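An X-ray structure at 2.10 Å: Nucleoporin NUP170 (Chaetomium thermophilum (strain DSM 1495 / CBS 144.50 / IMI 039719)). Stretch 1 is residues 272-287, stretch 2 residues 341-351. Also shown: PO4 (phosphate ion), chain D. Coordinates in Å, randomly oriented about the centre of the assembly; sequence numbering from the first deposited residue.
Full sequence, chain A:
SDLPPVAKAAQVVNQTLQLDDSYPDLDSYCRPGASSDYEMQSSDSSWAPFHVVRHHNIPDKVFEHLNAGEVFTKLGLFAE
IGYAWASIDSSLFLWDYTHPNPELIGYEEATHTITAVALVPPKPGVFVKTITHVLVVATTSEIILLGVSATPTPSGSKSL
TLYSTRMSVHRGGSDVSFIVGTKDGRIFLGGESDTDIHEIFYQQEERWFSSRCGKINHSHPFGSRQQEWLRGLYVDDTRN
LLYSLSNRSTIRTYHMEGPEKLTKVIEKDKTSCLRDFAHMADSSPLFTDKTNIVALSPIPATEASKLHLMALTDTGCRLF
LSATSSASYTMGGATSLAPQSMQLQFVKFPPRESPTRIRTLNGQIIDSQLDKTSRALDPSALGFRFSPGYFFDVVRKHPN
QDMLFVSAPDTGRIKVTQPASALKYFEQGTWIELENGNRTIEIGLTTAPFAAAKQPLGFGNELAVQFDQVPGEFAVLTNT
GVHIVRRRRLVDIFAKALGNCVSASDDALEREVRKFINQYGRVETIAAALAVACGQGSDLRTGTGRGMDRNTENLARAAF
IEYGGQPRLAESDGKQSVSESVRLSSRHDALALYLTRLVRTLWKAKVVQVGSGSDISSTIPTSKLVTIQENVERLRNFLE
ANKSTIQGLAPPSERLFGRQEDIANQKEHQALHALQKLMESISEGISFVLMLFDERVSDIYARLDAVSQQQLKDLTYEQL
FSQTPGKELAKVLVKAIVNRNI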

# COMPACT_ATOMS: atom_id res chain seq x y z
N SER A 272 -17.62 1.06 26.43
CA SER A 272 -18.15 0.03 25.55
C SER A 272 -17.05 -0.88 25.04
O SER A 272 -17.19 -2.11 25.05
CB SER A 272 -18.89 0.69 24.38
OG SER A 272 -19.41 -0.28 23.49
N CYS A 273 -15.93 -0.30 24.60
CA CYS A 273 -14.77 -1.11 24.22
C CYS A 273 -14.34 -2.02 25.36
O CYS A 273 -14.05 -3.20 25.15
CB CYS A 273 -13.62 -0.20 23.80
SG CYS A 273 -13.84 0.61 22.20
N LEU A 274 -14.28 -1.48 26.58
CA LEU A 274 -13.85 -2.27 27.73
C LEU A 274 -14.85 -3.38 28.05
O LEU A 274 -14.44 -4.47 28.49
CB LEU A 274 -13.66 -1.37 28.95
CG LEU A 274 -12.41 -0.49 28.91
CD1 LEU A 274 -12.52 0.65 29.90
CD2 LEU A 274 -11.17 -1.33 29.20
N ARG A 275 -16.14 -3.14 27.84
CA ARG A 275 -17.13 -4.18 28.07
C ARG A 275 -16.98 -5.32 27.07
O ARG A 275 -17.00 -6.50 27.44
CB ARG A 275 -18.54 -3.58 28.02
CG ARG A 275 -19.64 -4.58 28.32
CD ARG A 275 -20.94 -3.89 28.71
NE ARG A 275 -21.20 -2.70 27.91
CZ ARG A 275 -20.98 -1.45 28.32
NH1 ARG A 275 -20.50 -1.21 29.53
NH2 ARG A 275 -21.25 -0.43 27.51
N ASP A 276 -16.81 -4.99 25.79
CA ASP A 276 -16.50 -6.00 24.79
C ASP A 276 -15.26 -6.79 25.20
O ASP A 276 -15.24 -8.02 25.15
CB ASP A 276 -16.27 -5.36 23.42
CG ASP A 276 -17.50 -4.67 22.88
OD1 ASP A 276 -17.36 -3.84 21.95
OD2 ASP A 276 -18.62 -4.95 23.37
N PHE A 277 -14.21 -6.08 25.61
CA PHE A 277 -12.96 -6.72 26.00
C PHE A 277 -13.16 -7.69 27.16
O PHE A 277 -12.55 -8.76 27.19
CB PHE A 277 -11.94 -5.64 26.35
CG PHE A 277 -10.57 -6.17 26.65
CD1 PHE A 277 -9.86 -6.89 25.70
CD2 PHE A 277 -9.98 -5.94 27.88
CE1 PHE A 277 -8.60 -7.37 25.98
CE2 PHE A 277 -8.71 -6.41 28.16
CZ PHE A 277 -8.02 -7.13 27.21
N ALA A 278 -14.03 -7.33 28.11
CA ALA A 278 -14.26 -8.19 29.26
C ALA A 278 -14.99 -9.47 28.86
O ALA A 278 -14.79 -10.51 29.50
CB ALA A 278 -15.05 -7.44 30.33
N HIS A 279 -15.83 -9.41 27.83
CA HIS A 279 -16.53 -10.59 27.34
C HIS A 279 -15.63 -11.52 26.54
O HIS A 279 -16.04 -12.65 26.25
CB HIS A 279 -17.73 -10.17 26.48
CG HIS A 279 -18.78 -9.42 27.24
ND1 HIS A 279 -19.97 -9.03 26.67
CD2 HIS A 279 -18.81 -8.98 28.52
CE1 HIS A 279 -20.70 -8.38 27.56
NE2 HIS A 279 -20.02 -8.34 28.70
N MET A 280 -14.43 -11.08 26.18
CA MET A 280 -13.48 -11.95 25.49
C MET A 280 -12.87 -12.94 26.47
O MET A 280 -12.89 -12.75 27.69
CB MET A 280 -12.39 -11.11 24.83
CG MET A 280 -12.91 -10.08 23.84
SD MET A 280 -11.61 -9.06 23.12
CE MET A 280 -10.82 -10.24 22.04
N ALA A 281 -12.32 -14.02 25.91
CA ALA A 281 -11.75 -15.07 26.75
C ALA A 281 -10.53 -14.56 27.52
O ALA A 281 -10.32 -14.95 28.68
CB ALA A 281 -11.37 -16.28 25.89
N ASP A 282 -9.73 -13.70 26.90
CA ASP A 282 -8.47 -13.23 27.48
C ASP A 282 -8.60 -11.74 27.79
O ASP A 282 -8.57 -10.91 26.88
CB ASP A 282 -7.31 -13.49 26.52
CG ASP A 282 -7.30 -14.91 25.99
OD1 ASP A 282 -7.76 -15.12 24.85
OD2 ASP A 282 -6.82 -15.81 26.71
N SER A 283 -8.73 -11.42 29.07
CA SER A 283 -8.64 -10.05 29.56
C SER A 283 -7.22 -9.77 30.04
O SER A 283 -6.47 -10.69 30.36
CB SER A 283 -9.65 -9.80 30.68
OG SER A 283 -10.98 -9.87 30.19
N SER A 284 -6.87 -8.49 30.09
CA SER A 284 -5.47 -8.11 30.28
C SER A 284 -5.38 -6.80 31.04
O SER A 284 -6.23 -5.92 30.85
CB SER A 284 -4.75 -7.98 28.93
OG SER A 284 -3.49 -7.36 29.09
N PRO A 285 -4.36 -6.63 31.89
CA PRO A 285 -4.14 -5.33 32.53
C PRO A 285 -3.57 -4.28 31.60
O PRO A 285 -3.35 -3.14 32.04
CB PRO A 285 -3.14 -5.67 33.65
CG PRO A 285 -2.38 -6.83 33.12
CD PRO A 285 -3.36 -7.63 32.30
N LEU A 286 -3.30 -4.62 30.34
CA LEU A 286 -2.85 -3.64 29.36
C LEU A 286 -3.98 -2.78 28.82
O LEU A 286 -3.71 -1.80 28.12
CB LEU A 286 -2.14 -4.34 28.19
CG LEU A 286 -0.87 -5.13 28.52
CD1 LEU A 286 -0.33 -5.82 27.28
CD2 LEU A 286 0.20 -4.22 29.13
N PHE A 287 -5.23 -3.11 29.14
CA PHE A 287 -6.39 -2.34 28.66
C PHE A 287 -7.38 -2.20 29.81
O PHE A 287 -8.08 -3.16 30.14
CB PHE A 287 -7.03 -3.01 27.45
CG PHE A 287 -8.11 -2.19 26.80
CD1 PHE A 287 -8.06 -0.80 26.81
CD2 PHE A 287 -9.19 -2.80 26.18
CE1 PHE A 287 -9.05 -0.05 26.21
CE2 PHE A 287 -10.19 -2.06 25.59
CZ PHE A 287 -10.11 -0.68 25.60
N SER A 341 -23.72 -0.44 14.36
CA SER A 341 -23.12 -1.05 15.54
C SER A 341 -21.64 -1.23 15.29
O SER A 341 -21.20 -1.43 14.15
CB SER A 341 -23.79 -2.40 15.86
OG SER A 341 -23.18 -3.01 16.99
N MET A 342 -20.86 -1.16 16.37
CA MET A 342 -19.42 -1.37 16.33
C MET A 342 -19.00 -2.15 17.56
O MET A 342 -19.44 -1.84 18.67
CB MET A 342 -18.65 -0.04 16.26
CG MET A 342 -17.14 -0.18 16.41
SD MET A 342 -16.26 1.39 16.21
CE MET A 342 -16.42 1.65 14.45
N GLN A 343 -18.15 -3.16 17.36
CA GLN A 343 -17.79 -4.07 18.43
C GLN A 343 -16.31 -4.43 18.35
O GLN A 343 -15.79 -4.73 17.26
CB GLN A 343 -18.63 -5.35 18.37
CG GLN A 343 -18.33 -6.35 19.47
CD GLN A 343 -19.20 -7.59 19.37
OE1 GLN A 343 -20.19 -7.62 18.64
NE2 GLN A 343 -18.84 -8.63 20.12
N LEU A 344 -15.64 -4.41 19.50
CA LEU A 344 -14.27 -4.90 19.58
C LEU A 344 -14.27 -6.42 19.49
O LEU A 344 -14.81 -7.10 20.37
CB LEU A 344 -13.61 -4.43 20.87
CG LEU A 344 -12.25 -5.06 21.19
CD1 LEU A 344 -11.30 -4.92 20.01
CD2 LEU A 344 -11.65 -4.44 22.44
N GLN A 345 -13.66 -6.95 18.44
CA GLN A 345 -13.68 -8.38 18.13
C GLN A 345 -12.35 -9.08 18.38
O GLN A 345 -12.34 -10.19 18.91
CB GLN A 345 -14.07 -8.59 16.67
CG GLN A 345 -15.50 -8.20 16.32
CD GLN A 345 -16.51 -9.25 16.75
OE1 GLN A 345 -16.21 -10.13 17.56
NE2 GLN A 345 -17.72 -9.16 16.21
N PHE A 346 -11.23 -8.45 18.01
CA PHE A 346 -9.93 -9.11 18.01
C PHE A 346 -8.87 -8.14 18.52
O PHE A 346 -8.93 -6.94 18.22
CB PHE A 346 -9.58 -9.59 16.59
CG PHE A 346 -8.18 -10.10 16.46
CD1 PHE A 346 -7.18 -9.28 15.97
CD2 PHE A 346 -7.86 -11.40 16.81
CE1 PHE A 346 -5.89 -9.74 15.85
CE2 PHE A 346 -6.57 -11.87 16.69
CZ PHE A 346 -5.58 -11.04 16.21
N VAL A 347 -7.91 -8.67 19.27
CA VAL A 347 -6.82 -7.87 19.84
C VAL A 347 -5.50 -8.52 19.48
O VAL A 347 -5.30 -9.72 19.72
CB VAL A 347 -6.95 -7.75 21.38
CG1 VAL A 347 -5.80 -6.91 21.94
CG2 VAL A 347 -8.29 -7.16 21.77
N LYS A 348 -4.58 -7.73 18.92
CA LYS A 348 -3.19 -8.14 18.76
C LYS A 348 -2.38 -7.49 19.88
O LYS A 348 -2.21 -6.27 19.91
CB LYS A 348 -2.65 -7.74 17.38
CG LYS A 348 -1.27 -8.33 17.06
CD LYS A 348 -1.33 -9.85 16.91
CE LYS A 348 0.05 -10.49 16.99
NZ LYS A 348 0.76 -10.51 15.68
N PHE A 349 -1.88 -8.32 20.79
CA PHE A 349 -1.11 -7.82 21.92
C PHE A 349 0.34 -7.55 21.52
O PHE A 349 0.83 -8.08 20.51
CB PHE A 349 -1.16 -8.82 23.07
CG PHE A 349 -2.48 -8.84 23.80
CD1 PHE A 349 -2.77 -7.89 24.76
CD2 PHE A 349 -3.43 -9.81 23.51
CE1 PHE A 349 -3.98 -7.91 25.43
CE2 PHE A 349 -4.64 -9.83 24.18
CZ PHE A 349 -4.92 -8.88 25.13
N PRO A 350 1.06 -6.75 22.30
CA PRO A 350 2.40 -6.32 21.91
C PRO A 350 3.40 -7.46 21.91
O PRO A 350 3.21 -8.46 22.62
CB PRO A 350 2.77 -5.27 22.97
CG PRO A 350 1.50 -4.88 23.62
CD PRO A 350 0.60 -6.07 23.52
N PRO A 351 4.50 -7.32 21.17
CA PRO A 351 5.61 -8.28 21.30
C PRO A 351 6.32 -8.09 22.63
O PRO A 351 6.10 -7.12 23.35
CB PRO A 351 6.51 -7.90 20.13
CG PRO A 351 6.32 -6.42 20.01
CD PRO A 351 4.87 -6.17 20.33
P PO4 D . -22.79 -1.72 24.26
O1 PO4 D . -21.46 -1.88 24.96
O2 PO4 D . -23.01 -0.26 23.92
O3 PO4 D . -23.89 -2.20 25.18
O4 PO4 D . -22.79 -2.54 22.99

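A helix, followed by an irregular segment, packs against a strand at residues 341-348 and the loop that leaves it. Helix and strand run in broadly the same sense, their axes at 43° and 7.5 Å apart at closest approach, and the contact buries 520 Å² counted over both sides.

At the start of stretch 1, Ser272 and Arg275 face a phosphate ion rather than the strand. One phosphate oxygen, O1, takes all three hydrogen bonds: from Ser272 OG at 3.0 Å, from Arg275 NE at 3.1 Å and from Arg275 NH2 at 2.9 Å. It lies at the edge of the guanidinium, near its plane, where the N-H groups point. The ion probably comes from the crystallisation liquor.

Cys273 meets the strand through its backbone: Cys273 O lies 3.8 Å from Leu344 CD2, while the same oxygen accepts the helical hydrogen bond from Phe277 N. One turn on, Asp276 makes the one hydrogen bond that crosses between the stretches. Its CB points toward the strand, and Asp276 OD1 accepts from Leu344 N at 3.0 Å, with an N-H...O angle of 162° that is close to linear. A strand amide is thus satisfied by a helix side chain, at the place where the two backbones come near, Asp276 CA and Leu344 CA being 5.8 Å apart. The carboxylate oxygen Asp276 OD1 also rests 3.6 Å from Gln343 CA, and the side chains of Asp276 and Leu344 touch at their CB atoms, 3.8 Å apart.

The CA-to-CB bond of Phe277 points sideways to the strand, but the end of the side chain comes nearer. Phe277 CB is 4.1 Å from Leu344 CD2, and Phe277 CE1 is 4.2 Å from Val347 CG2 and 4.1 Å from Phe349 CZ. The Phe349 atom sits at the edge of the Phe277 ring, near its plane, so the two aromatic side chains meet without stacking.

Met280 points its CB toward the strand, and its side chain reaches to the strand. Met280 SD is 4.5 Å from Leu344 CG; Met280 CE reaches Val347 CG2 at 4.0 Å and approaches Gln345 O at 3.5 Å. The CE methyl therefore touches both a side chain and a backbone carbonyl.

The chain then passes through Ser283, whose CB points away, and returns at Ser284, where Ser284 CB lies 3.6 Å from Phe349 CE1. Ser284 opens a type I turn that ends at Phe287. Ser284 OG accepts a hydrogen bond from Leu286 N at 3.0 Å, tying the serine side chain to the turn backbone, whereas the bond from Phe287 N to Ser284 O is weak at 3.4 Å. Within this turn Leu286 CD1 is directed at the loop after the strand, 4.1 Å from Phe349 CD1 and 3.9 Å from Pro350 CD. Phe287 closes the contact by turning back to the strand, Phe287 CE2 lying 4.2 Å from Leu344 CD2. Leu344 CD2 thus packs against the side chains of Phe277 and Phe287, with the carbonyl O of Cys273 also close by.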